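Local coordinates for protein Phospholipase/Carboxylesterase (Dyadobacter fermentans, PDB 4H0C) that probably hydrolyses carboxylic esters, and perhaps palmitoyl thioesters on proteins, as an alpha/beta-hydrolase of the phospholipase/carboxylesterase family, at residues A21-M27 with E49-P55; A99-A105 with R123-I129. All coordinates share one frame; numbering follows the deposited sequence.

Both contacts pair parallel strands of the same alpha/beta-hydrolase sheet, and they sit side by side in it: strand 23-28 of contact 1 has strand 102-107 of contact 2 as its other neighbour, with A24 O and Y103 N 2.8 Å apart in a probable hydrogen bond. Each is largely buried, and each has a charged pair near the start of its segments, K22 with E49 in contact 1 and E100 with K124 in contact 2. The core chemistry differs. Contact 1 is a regular ladder filled by aliphatic and selenomethionine side chains. Contact 2, nearer the centre of the chain, has aromatic rings set against a glycine pair and a tyrosine.

Contact 1 of 2, residues A21-M27 with E49-P55; sequences AKKAVVM and EMAIYAP
V25 holds CG1 between its backbone N and carbonyl carbon (chi1 61°), laying that methyl 3.6 Å from I52 CG1; the two side chains run side by side, with M50 CB across the same methyl. They belong to parallel neighbouring strands of the alpha/beta-hydrolase sheet, joined through helix 35-39 in a beta-alpha-beta unit. The bend at chi2 (68°) of selenomethionine M50 carries SE and CE alongside K23, with M50 CE 4.0 Å from K23 CD. Farther along that face, the selenium of M27 rests 3.6 Å from I52 CG2, against I38 of helix 35-39. On the other face A24, V26 and Y53 pack on helix 77-94. Four straight backbone bonds tie the ladder, among them Y53 N to V25 O at 2.9 Å. At the start of the strands, K22 in one of its two conformers brings NZ to within 3.4 Å of E49 OE2, a salt bridge. With an alanine in place of E49, the K22 ammonium is likely to lose its carboxylate mate and be left to the water that also bonds its NZ. That water joins K22 N and NZ to E49 O; at the far end another donates to M27 O and P55 O, 2.7 Å from each.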
loop_
_atom_site.group_PDB
_atom_site.type_symbol
_atom_site.label_atom_id
_atom_site.label_comp_id
_atom_site.label_asym_id
_atom_site.label_seq_id
_atom_site.Cartn_x
_atom_site.Cartn_y
_atom_site.Cartn_z
ATOM N N ALA A 21 20.905 -4.729 -3.272
ATOM C CA ALA A 21 19.664 -4.617 -4.031
ATOM C C ALA A 21 19.596 -3.372 -4.913
ATOM O O ALA A 21 19.968 -2.280 -4.483
ATOM C CB ALA A 21 18.479 -4.660 -3.086
ATOM N N LYS A 22 19.128 -3.582 -6.142
ATOM C CA LYS A 22 18.837 -2.532 -7.110
ATOM C C LYS A 22 17.497 -1.842 -6.783
ATOM O O LYS A 22 17.282 -0.680 -7.127
ATOM C CB LYS A 22 18.757 -3.143 -8.520
ATOM C CG LYS A 22 19.983 -3.950 -8.932
ATOM C CD LYS A 22 19.918 -4.455 -10.374
ATOM C CE LYS A 22 18.954 -5.626 -10.505
ATOM N NZ LYS A 22 19.416 -6.852 -9.790
ATOM N N LYS A 23 16.604 -2.577 -6.125
ATOM C CA LYS A 23 15.229 -2.132 -5.896
ATOM C C LYS A 23 14.778 -2.606 -4.521
ATOM O O LYS A 23 15.406 -3.502 -3.921
ATOM C CB LYS A 23 14.286 -2.725 -6.968
ATOM C CG LYS A 23 14.677 -2.457 -8.396
ATOM C CD LYS A 23 13.778 -3.195 -9.372
ATOM C CE LYS A 23 13.950 -2.609 -10.771
ATOM N NZ LYS A 23 13.153 -3.406 -11.743
ATOM N N ALA A 24 13.694 -2.014 -4.022
ATOM C CA ALA A 24 13.122 -2.433 -2.757
ATOM C C ALA A 24 11.638 -2.415 -2.859
ATOM O O ALA A 24 11.081 -1.707 -3.705
ATOM C CB ALA A 24 13.559 -1.511 -1.633
ATOM N N VAL A 25 10.991 -3.188 -2.001
ATOM C CA VAL A 25 9.523 -3.168 -1.960
ATOM C C VAL A 25 9.071 -3.128 -0.507
ATOM O O VAL A 25 9.599 -3.880 0.333
ATOM C CB VAL A 25 8.871 -4.361 -2.707
ATOM C CG1 VAL A 25 9.267 -5.715 -2.092
ATOM C CG2 VAL A 25 7.345 -4.209 -2.689
ATOM N N VAL A 26 8.155 -2.207 -0.212
ATOM C CA VAL A 26 7.520 -2.094 1.086
ATOM C C VAL A 26 6.195 -2.846 0.990
ATOM O O VAL A 26 5.346 -2.478 0.184
ATOM C CB VAL A 26 7.263 -0.606 1.446
ATOM C CG1 VAL A 26 6.537 -0.528 2.780
ATOM C CG2 VAL A 26 8.566 0.173 1.451
HETATM N N MSE A 27 6.032 -3.912 1.793
HETATM C CA MSE A 27 4.846 -4.770 1.730
HETATM C C MSE A 27 4.028 -4.585 3.003
HETATM O O MSE A 27 4.558 -4.703 4.100
HETATM C CB MSE A 27 5.245 -6.241 1.529
HETATM C CG MSE A 27 6.196 -6.416 0.345
HETATM SE SE MSE A 27 6.526 -8.254 -0.033
HETATM C CE MSE A 27 4.809 -8.743 -0.801
ATOM N N GLU A 49 14.288 -9.223 -7.487
ATOM C CA GLU A 49 15.366 -8.211 -7.466
ATOM C C GLU A 49 15.224 -7.198 -6.317
ATOM O O GLU A 49 16.072 -6.292 -6.151
ATOM C CB GLU A 49 15.477 -7.492 -8.809
ATOM C CG GLU A 49 15.996 -8.406 -9.905
ATOM C CD GLU A 49 15.897 -7.801 -11.286
ATOM O OE1 GLU A 49 14.763 -7.468 -11.711
ATOM O OE2 GLU A 49 16.953 -7.666 -11.946
HETATM N N MSE A 50 14.202 -7.391 -5.483
HETATM C CA MSE A 50 13.926 -6.422 -4.414
HETATM C C MSE A 50 14.430 -6.855 -3.041
HETATM O O MSE A 50 14.344 -8.044 -2.658
HETATM C CB MSE A 50 12.435 -6.137 -4.261
HETATM C CG MSE A 50 11.819 -5.179 -5.321
HETATM SE SE MSE A 50 11.807 -6.043 -7.057
HETATM C CE MSE A 50 10.493 -4.864 -7.859
ATOM N N ALA A 51 14.936 -5.862 -2.309
ATOM C CA ALA A 51 15.051 -5.961 -0.858
ATOM C C ALA A 51 13.622 -5.786 -0.352
ATOM O O ALA A 51 12.965 -4.810 -0.695
ATOM C CB ALA A 51 15.974 -4.880 -0.309
ATOM N N ILE A 52 13.142 -6.727 0.450
ATOM C CA ILE A 52 11.743 -6.707 0.921
ATOM C C ILE A 52 11.698 -6.230 2.363
ATOM O O ILE A 52 12.390 -6.792 3.223
ATOM C CB ILE A 52 11.097 -8.107 0.799
ATOM C CG1 ILE A 52 11.048 -8.560 -0.671
ATOM C CG2 ILE A 52 9.744 -8.165 1.514
ATOM C CD1 ILE A 52 10.801 -10.052 -0.830
ATOM N N TYR A 53 10.934 -5.162 2.608
ATOM C CA TYR A 53 10.650 -4.674 3.961
ATOM C C TYR A 53 9.163 -4.801 4.238
ATOM O O TYR A 53 8.354 -4.304 3.463
ATOM C CB TYR A 53 10.987 -3.183 4.058
ATOM C CG TYR A 53 12.476 -2.896 4.137
ATOM C CD1 TYR A 53 13.032 -2.317 5.285
ATOM C CD2 TYR A 53 13.319 -3.170 3.063
ATOM C CE1 TYR A 53 14.396 -2.050 5.370
ATOM C CE2 TYR A 53 14.688 -2.920 3.150
ATOM C CZ TYR A 53 15.212 -2.356 4.312
ATOM O OH TYR A 53 16.554 -2.090 4.432
ATOM N N ALA A 54 8.795 -5.412 5.362
ATOM C CA ALA A 54 7.393 -5.536 5.734
ATOM C C ALA A 54 7.246 -5.123 7.203
ATOM O O ALA A 54 7.656 -5.871 8.095
ATOM C CB ALA A 54 6.910 -6.960 5.523
ATOM N N PRO A 55 6.692 -3.922 7.464
ATOM C CA PRO A 55 6.514 -3.538 8.863
ATOM C C PRO A 55 5.358 -4.313 9.467
ATOM O O PRO A 55 4.396 -4.630 8.757
ATOM C CB PRO A 55 6.181 -2.035 8.795
ATOM C CG PRO A 55 5.631 -1.818 7.429
ATOM C CD PRO A 55 6.355 -2.822 6.535
HETATM O O HOH W 1 18.649 -6.436 -7.030
HETATM O O HOH W 2 3.490 -5.673 6.428
#

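Contact 2 of 2, residues A99-A105 with R123-I129; sequences AEQIYFA and RKYGGII
F104 and Y125 form the aromatic part of this contact, a T-shaped pair with centroids 5.0 Å apart and planes at 77°. F104 has CG anti to its carbonyl carbon (chi1 -62°), which turns the ring back along its strand and puts CE1 over a face of Y125, 3.6 Å from CD1. R123 CG lies on the opposite face, so the tyrosine is clamped between the two, and its hydroxyl is bonded to N121 O. The second ring, Y103, meets backbone instead: G126 CA sits over its face in a CH-pi contact, 3.7 Å from the ring centroid. Glycine, having no side chain, lets its CA come this close to the ring.

Backbone bonds link the two strands. G126 N reaches I102 O at 2.7 Å, but from well above the carbonyl plane, 42° out of it. F104 bonds through its N to G127 O at 3.0 Å and through its O to I129 N at 2.7 Å, straddling I128 in parallel pairing. Helix 109-120 completes the beta-alpha-beta crossover and covers F104 and I128.

Charged contacts are confined to the start. K124 NZ and E100 OE1, 3.4 Å apart, form a salt bridge whose hydrogen bond is weak. The R123 guanidinium lays one face on A99 CB, 3.6 Å from NH1, while its charge is paired with E93 on helix 77-94.

Strand 102-107 leads to a GxSxG sequence consistent with the family's nucleophile elbow. Charge thus stays at the start of the two segments, while glycine backbone and aromatic faces meet inside, so the buried part of the contact rests on apolar, aromatic and backbone interactions.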
loop_
_atom_site.group_PDB
_atom_site.type_symbol
_atom_site.label_atom_id
_atom_site.label_comp_id
_atom_site.label_asym_id
_atom_site.label_seq_id
_atom_site.Cartn_x
_atom_site.Cartn_y
_atom_site.Cartn_z
ATOM N N ALA A 99 14.074 6.616 -4.172
ATOM C CA ALA A 99 12.613 6.385 -4.145
ATOM C C ALA A 99 12.085 5.861 -5.479
ATOM O O ALA A 99 11.129 5.079 -5.505
ATOM C CB ALA A 99 11.885 7.666 -3.729
ATOM N N GLU A 100 12.724 6.238 -6.583
ATOM C CA GLU A 100 12.285 5.773 -7.901
ATOM C C GLU A 100 12.505 4.269 -8.162
ATOM O O GLU A 100 11.977 3.726 -9.150
ATOM C CB GLU A 100 12.884 6.621 -9.032
ATOM C CG GLU A 100 14.359 6.389 -9.249
ATOM C CD GLU A 100 14.858 7.042 -10.514
ATOM O OE1 GLU A 100 14.070 7.752 -11.188
ATOM O OE2 GLU A 100 16.040 6.838 -10.837
ATOM N N GLN A 101 13.236 3.610 -7.252
ATOM C CA GLN A 101 13.427 2.161 -7.266
ATOM C C GLN A 101 12.725 1.513 -6.070
ATOM O O GLN A 101 12.996 0.348 -5.759
ATOM C CB GLN A 101 14.918 1.799 -7.234
ATOM C CG GLN A 101 15.722 2.271 -8.441
ATOM C CD GLN A 101 15.136 1.813 -9.764
ATOM O OE1 GLN A 101 14.524 0.746 -9.866
ATOM N NE2 GLN A 101 15.332 2.622 -10.796
ATOM N N ILE A 102 11.827 2.256 -5.406
ATOM C CA ILE A 102 11.080 1.715 -4.266
ATOM C C ILE A 102 9.656 1.458 -4.721
ATOM O O ILE A 102 9.005 2.345 -5.322
ATOM C CB ILE A 102 11.107 2.626 -3.001
ATOM C CG1 ILE A 102 12.541 2.815 -2.486
ATOM C CG2 ILE A 102 10.237 2.010 -1.897
ATOM C CD1 ILE A 102 12.704 3.873 -1.387
ATOM N N TYR A 103 9.208 0.228 -4.480
ATOM C CA TYR A 103 7.866 -0.240 -4.836
ATOM C C TYR A 103 7.054 -0.432 -3.577
ATOM O O TYR A 103 7.623 -0.581 -2.491
ATOM C CB TYR A 103 7.983 -1.568 -5.581
ATOM C CG TYR A 103 8.684 -1.448 -6.913
ATOM C CD1 TYR A 103 10.074 -1.212 -6.988
ATOM C CD2 TYR A 103 7.968 -1.534 -8.103
ATOM C CE1 TYR A 103 10.717 -1.101 -8.218
ATOM C CE2 TYR A 103 8.602 -1.428 -9.332
ATOM C CZ TYR A 103 9.971 -1.214 -9.393
ATOM O OH TYR A 103 10.567 -1.088 -10.641
ATOM N N PHE A 104 5.730 -0.397 -3.710
ATOM C CA PHE A 104 4.831 -0.649 -2.575
ATOM C C PHE A 104 3.794 -1.687 -2.970
ATOM O O PHE A 104 3.289 -1.672 -4.105
ATOM C CB PHE A 104 4.083 0.619 -2.136
ATOM C CG PHE A 104 4.978 1.728 -1.656
ATOM C CD1 PHE A 104 5.698 2.510 -2.568
ATOM C CD2 PHE A 104 5.103 1.996 -0.303
ATOM C CE1 PHE A 104 6.524 3.528 -2.126
ATOM C CE2 PHE A 104 5.934 3.035 0.142
ATOM C CZ PHE A 104 6.652 3.790 -0.770
ATOM N N ALA A 105 3.472 -2.586 -2.035
ATOM C CA ALA A 105 2.448 -3.597 -2.291
ATOM C C ALA A 105 1.641 -3.833 -1.032
ATOM O O ALA A 105 2.211 -4.050 0.036
ATOM C CB ALA A 105 3.072 -4.892 -2.795
ATOM N N ARG A 123 5.719 11.114 -5.186
ATOM C CA ARG A 123 6.929 11.409 -5.929
ATOM C C ARG A 123 7.121 10.270 -6.895
ATOM O O ARG A 123 6.269 9.415 -6.986
ATOM C CB ARG A 123 8.142 11.581 -5.020
ATOM C CG ARG A 123 8.276 10.551 -3.930
ATOM C CD ARG A 123 9.415 11.009 -3.050
ATOM N NE ARG A 123 9.606 10.246 -1.839
ATOM C CZ ARG A 123 10.794 10.114 -1.247
ATOM N NH1 ARG A 123 11.881 10.668 -1.795
ATOM N NH2 ARG A 123 10.896 9.414 -0.124
ATOM N N LYS A 124 8.237 10.251 -7.616
ATOM C CA LYS A 124 8.467 9.159 -8.558
ATOM C C LYS A 124 8.868 7.932 -7.756
ATOM O O LYS A 124 9.904 7.937 -7.081
ATOM C CB LYS A 124 9.545 9.507 -9.591
ATOM C CG LYS A 124 9.680 8.461 -10.692
ATOM C CD LYS A 124 10.689 8.925 -11.731
ATOM C CE LYS A 124 10.670 8.027 -12.954
ATOM N NZ LYS A 124 11.894 8.163 -13.785
ATOM N N TYR A 125 8.013 6.916 -7.775
ATOM C CA TYR A 125 8.326 5.650 -7.134
ATOM C C TYR A 125 8.513 4.591 -8.210
ATOM O O TYR A 125 8.159 4.818 -9.376
ATOM C CB TYR A 125 7.176 5.243 -6.205
ATOM C CG TYR A 125 7.038 6.090 -4.940
ATOM C CD1 TYR A 125 8.070 6.138 -3.975
ATOM C CD2 TYR A 125 5.878 6.835 -4.705
ATOM C CE1 TYR A 125 7.921 6.888 -2.810
ATOM C CE2 TYR A 125 5.733 7.604 -3.561
ATOM C CZ TYR A 125 6.738 7.618 -2.617
ATOM O OH TYR A 125 6.554 8.380 -1.496
ATOM N N GLY A 126 9.026 3.421 -7.830
ATOM C CA GLY A 126 9.144 2.313 -8.773
ATOM C C GLY A 126 7.796 1.829 -9.278
ATOM O O GLY A 126 7.613 1.589 -10.471
ATOM N N GLY A 127 6.836 1.716 -8.374
ATOM C CA GLY A 127 5.499 1.237 -8.709
ATOM C C GLY A 127 4.711 1.032 -7.434
ATOM O O GLY A 127 5.299 0.878 -6.352
ATOM N N ILE A 128 3.385 1.060 -7.541
ATOM C CA ILE A 128 2.516 0.948 -6.377
ATOM C C ILE A 128 1.420 -0.055 -6.690
ATOM O O ILE A 128 0.742 0.062 -7.704
ATOM C CB ILE A 128 1.908 2.331 -6.014
ATOM C CG1 ILE A 128 3.034 3.311 -5.629
ATOM C CG2 ILE A 128 0.910 2.183 -4.875
ATOM C CD1 ILE A 128 2.631 4.789 -5.615
ATOM N N ILE A 129 1.273 -1.064 -5.834
ATOM C CA ILE A 129 0.280 -2.120 -6.039
ATOM C C ILE A 129 -0.700 -2.127 -4.875
ATOM O O ILE A 129 -0.324 -2.401 -3.721
ATOM C CB ILE A 129 0.984 -3.483 -6.137
ATOM C CG1 ILE A 129 2.022 -3.485 -7.270
ATOM C CG2 ILE A 129 -0.052 -4.575 -6.325
ATOM C CD1 ILE A 129 3.134 -4.491 -7.023
#